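Local coordinates for protein putative poly(3-hydroxybutyrate) depolymerase LpqC (Bordetella parapertussis 12822, PDB 3D0K) that probably hydrolyses ester bonds as a serine hydrolase of the alpha/beta type, and is a putative poly(3-hydroxybutyrate) depolymerase, at residues A[170-174]-A[270-276]; A[73-77]-A[277-281]. All coordinates share one frame; numbering follows the deposited sequence.

Overall arrangement
Both contacts show how one helix can join a probable catalytic loop to the scaffold of an alpha/beta-hydrolase-like sandwich. They share helix 273-286, which packs against the central mixed sheet: contact 1 sets its first turn and the loop before it against the end of strand 168-172, and contact 2 sets its next turn against the start of helix 75-81. Their centres lie about 11 Å apart on the same side of the chain's centre. Along the sequence contact 1 is nested inside the loop closed by contact 2. F73 CD2, 3.6 Å from Q274 CA, bridges the two. The chain itself runs on from the loop with the presumed catalytic histidine into the packed helix pair.

Contact 1. Residues A[170-174]-A[270-276]; sequences TAANP and GHDGQAM. With SO4 (sulfate ion), chain G.
N173 lies beside H271 and M276 where the end of strand 168-172 meets the loop leading into helix 273-286, the place where an alpha/beta-hydrolase carries its catalytic histidine. H271, with S148 on the probable nucleophile elbow and D216, is placed as in a Ser-His-Asp triad and is probably its histidine.

The apolar part is made by M276, a selenomethionine. Its chain bends at chi2 and chi3, bringing CE to 3.9 Å from A172 CB.

The same chain packs against a polar group, crossing the side chain of N173 at about a right angle, with M276 CG 3.5 Å from N173 ND2.

Polar groups gather at the other end. With CG anti to the carbonyl carbon (chi1 -61°), the N173 amide reaches toward the loop, where ND2 lies 3.0 Å from G270 O. Its OD1 accepts from the backbone N of G213, a bond that helps to hold this buried amide. The H271 ring meets N173 O in plane at its edge, and ND1 is hydrogen-bonded to D216.

D272 is the N-cap of the helix, its OD2 accepting from A275 N at 3.2 Å, from above the carboxylate plane. A sulfate, probably from the crystallisation liquor, is also bound by Y70 and may mark the pocket: H271 NE2 makes a weak hydrogen bond of 3.4 Å to its O2.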
# COMPACT_ATOMS: atom_id res chain seq x y z
N THR A 170 3.42 -3.77 -4.10
CA THR A 170 4.71 -3.56 -3.44
C THR A 170 4.54 -2.82 -2.11
O THR A 170 3.95 -1.74 -2.04
CB THR A 170 5.61 -2.76 -4.34
OG1 THR A 170 5.90 -3.52 -5.50
CG2 THR A 170 6.94 -2.41 -3.59
N ALA A 171 5.12 -3.40 -1.04
CA ALA A 171 5.13 -2.73 0.23
C ALA A 171 6.57 -2.33 0.50
O ALA A 171 7.47 -3.17 0.50
CB ALA A 171 4.60 -3.65 1.35
N ALA A 172 6.81 -1.04 0.67
CA ALA A 172 8.16 -0.55 0.71
C ALA A 172 8.52 -0.06 2.14
O ALA A 172 7.79 0.78 2.69
CB ALA A 172 8.33 0.58 -0.33
N ASN A 173 9.62 -0.51 2.71
CA ASN A 173 10.02 -0.06 4.08
C ASN A 173 8.88 0.02 5.12
O ASN A 173 8.77 1.02 5.81
CB ASN A 173 10.77 1.32 4.08
CG ASN A 173 12.07 1.29 3.27
OD1 ASN A 173 12.67 0.23 3.12
ND2 ASN A 173 12.45 2.45 2.67
N PRO A 174 8.00 -1.01 5.22
CA PRO A 174 7.07 -0.94 6.37
C PRO A 174 7.83 -0.87 7.70
O PRO A 174 8.86 -1.56 7.84
CB PRO A 174 6.32 -2.30 6.30
CG PRO A 174 6.40 -2.69 4.82
CD PRO A 174 7.79 -2.23 4.41
N GLY A 270 17.65 4.60 1.85
CA GLY A 270 17.18 4.39 3.22
C GLY A 270 15.68 4.62 3.31
O GLY A 270 14.92 4.15 2.47
N HIS A 271 15.25 5.36 4.34
CA HIS A 271 13.85 5.61 4.58
C HIS A 271 13.40 6.88 3.85
O HIS A 271 13.24 7.95 4.45
CB HIS A 271 13.60 5.70 6.09
CG HIS A 271 12.17 5.53 6.46
ND1 HIS A 271 11.50 4.33 6.30
CD2 HIS A 271 11.26 6.41 6.94
CE1 HIS A 271 10.25 4.48 6.68
NE2 HIS A 271 10.07 5.73 7.06
N ASP A 272 13.18 6.75 2.53
CA ASP A 272 13.03 7.88 1.64
C ASP A 272 11.90 7.48 0.65
O ASP A 272 12.14 6.79 -0.34
CB ASP A 272 14.37 8.13 0.94
CG ASP A 272 14.39 9.36 0.01
OD1 ASP A 272 15.55 9.76 -0.32
OD2 ASP A 272 13.34 9.92 -0.40
N GLY A 273 10.69 7.87 0.98
CA GLY A 273 9.49 7.51 0.18
C GLY A 273 9.58 7.98 -1.26
O GLY A 273 9.12 7.27 -2.16
N GLN A 274 10.17 9.15 -1.51
CA GLN A 274 10.35 9.60 -2.90
C GLN A 274 11.31 8.69 -3.68
O GLN A 274 11.01 8.31 -4.80
CB GLN A 274 10.92 11.02 -2.92
CG GLN A 274 11.05 11.52 -4.35
CD GLN A 274 11.20 13.00 -4.46
OE1 GLN A 274 10.93 13.58 -5.52
NE2 GLN A 274 11.63 13.64 -3.37
N ALA A 275 12.48 8.38 -3.10
CA ALA A 275 13.42 7.47 -3.77
C ALA A 275 12.76 6.10 -3.98
O ALA A 275 12.93 5.49 -5.02
CB ALA A 275 14.70 7.29 -2.96
N MSE A 276 12.04 5.60 -2.97
CA MSE A 276 11.48 4.26 -3.04
C MSE A 276 10.34 4.24 -4.09
O MSE A 276 10.17 3.24 -4.80
CB MSE A 276 10.99 3.76 -1.68
CG MSE A 276 12.11 3.64 -0.61
SE MSE A 276 13.38 2.15 -1.10
CE MSE A 276 12.20 0.71 -0.48
S SO4 G . 7.53 8.47 5.48
O1 SO4 G . 8.63 7.84 4.79
O2 SO4 G . 7.37 7.86 6.79
O3 SO4 G . 7.78 9.90 5.62
O4 SO4 G . 6.32 8.30 4.66

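Contact 2. Residues A[73-77]-A[277-281]; sequences FWIPA and SQVCA
W74 and A281 meet on the tight side of a helix-helix contact in the alpha-beta-alpha sandwich, where the turn entering helix 75-81 packs beside helix 273-286 on one layer over the sheet.

The inner side is close-packed. The W74 indole lies along one turn of helix 273-286, from S277 to A281, its CZ3 3.7 Å from A281 CB and its CH2 near C280 CB. The carbonyl oxygen S277 O sits 3.6 Å above one face of the indole, offset toward the rim, while also accepting the helical bond from A281 N. At the pyrrole end, W74 NE1 is 3.1 Å from S277 OG, a hydroxyl that is hydrogen-bonded to G273 O one turn earlier. F145 of strand 142-147 meets W74 edge-to-face, while V57 and V59 of strand 56-60 touch the indole, so this ring joins the helix pair to the sheet. Small side chains keep the backbones close as well: A77 CB and A281 CB stand 3.6 Å apart.

Toward the exposed P76 the packing gives way to a water-mediated link. Q278 bends at chi2 (-142°), which brings its amide toward 73-77, the side chains of Q278 and P76 crossing at about a right angle. One water gathers three polar groups there: it donates to F73 O at 2.8 Å and accepts from both A77 N and Q278 NE2.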
# COMPACT_ATOMS: atom_id res chain seq x y z
N PHE A 73 5.52 12.67 -5.95
CA PHE A 73 6.70 11.81 -6.20
C PHE A 73 6.54 10.97 -7.45
O PHE A 73 7.54 10.64 -8.10
CB PHE A 73 6.92 10.80 -5.06
CG PHE A 73 7.18 11.42 -3.73
CD1 PHE A 73 7.65 12.72 -3.61
CD2 PHE A 73 6.93 10.66 -2.56
CE1 PHE A 73 7.89 13.30 -2.32
CE2 PHE A 73 7.18 11.21 -1.27
CZ PHE A 73 7.64 12.55 -1.17
N TRP A 74 5.29 10.60 -7.79
CA TRP A 74 4.99 9.76 -8.94
C TRP A 74 4.74 10.49 -10.27
O TRP A 74 4.54 9.84 -11.30
CB TRP A 74 3.80 8.85 -8.63
CG TRP A 74 4.19 7.69 -7.73
CD1 TRP A 74 4.39 7.72 -6.35
CD2 TRP A 74 4.50 6.38 -8.16
NE1 TRP A 74 4.76 6.45 -5.90
CE2 TRP A 74 4.84 5.62 -7.00
CE3 TRP A 74 4.47 5.74 -9.43
CZ2 TRP A 74 5.18 4.26 -7.08
CZ3 TRP A 74 4.81 4.39 -9.50
CH2 TRP A 74 5.16 3.66 -8.32
N ILE A 75 4.73 11.82 -10.25
CA ILE A 75 4.53 12.59 -11.49
C ILE A 75 5.50 12.26 -12.66
O ILE A 75 5.06 12.00 -13.80
CB ILE A 75 4.40 14.11 -11.23
CG1 ILE A 75 3.04 14.39 -10.51
CG2 ILE A 75 4.50 14.92 -12.56
CD1 ILE A 75 2.96 15.86 -9.96
N PRO A 76 6.82 12.27 -12.41
CA PRO A 76 7.69 11.98 -13.55
C PRO A 76 7.46 10.61 -14.19
O PRO A 76 7.41 10.50 -15.41
CB PRO A 76 9.10 12.11 -12.94
CG PRO A 76 8.89 13.02 -11.72
CD PRO A 76 7.59 12.56 -11.18
N ALA A 77 7.26 9.57 -13.36
CA ALA A 77 6.92 8.24 -13.89
C ALA A 77 5.55 8.26 -14.63
O ALA A 77 5.40 7.59 -15.66
CB ALA A 77 6.94 7.17 -12.73
N SER A 277 9.60 5.34 -4.19
CA SER A 277 8.62 5.53 -5.27
C SER A 277 9.26 5.42 -6.67
O SER A 277 8.72 4.74 -7.54
CB SER A 277 7.88 6.88 -5.14
OG SER A 277 7.09 6.92 -3.97
N GLN A 278 10.38 6.10 -6.90
CA GLN A 278 11.00 6.11 -8.21
C GLN A 278 11.66 4.76 -8.55
O GLN A 278 11.69 4.33 -9.71
CB GLN A 278 11.98 7.28 -8.30
CG GLN A 278 11.32 8.63 -8.03
CD GLN A 278 11.84 9.73 -8.91
OE1 GLN A 278 13.02 10.13 -8.83
NE2 GLN A 278 10.96 10.27 -9.78
N VAL A 279 12.16 4.08 -7.53
CA VAL A 279 12.69 2.73 -7.70
C VAL A 279 11.59 1.77 -8.07
O VAL A 279 11.76 0.93 -8.91
CB VAL A 279 13.44 2.30 -6.43
CG1 VAL A 279 13.69 0.79 -6.40
CG2 VAL A 279 14.72 3.16 -6.28
N CYS A 280 10.47 1.85 -7.35
CA CYS A 280 9.30 1.01 -7.63
C CYS A 280 8.75 1.17 -9.06
O CYS A 280 8.40 0.19 -9.71
CB CYS A 280 8.20 1.27 -6.59
SG CYS A 280 6.87 0.01 -6.74
N ALA A 281 8.69 2.43 -9.51
CA ALA A 281 8.27 2.80 -10.86
C ALA A 281 9.22 2.21 -11.87
O ALA A 281 8.79 1.74 -12.91
CB ALA A 281 8.22 4.28 -11.00
O HOH W 1 8.14 9.38 -10.51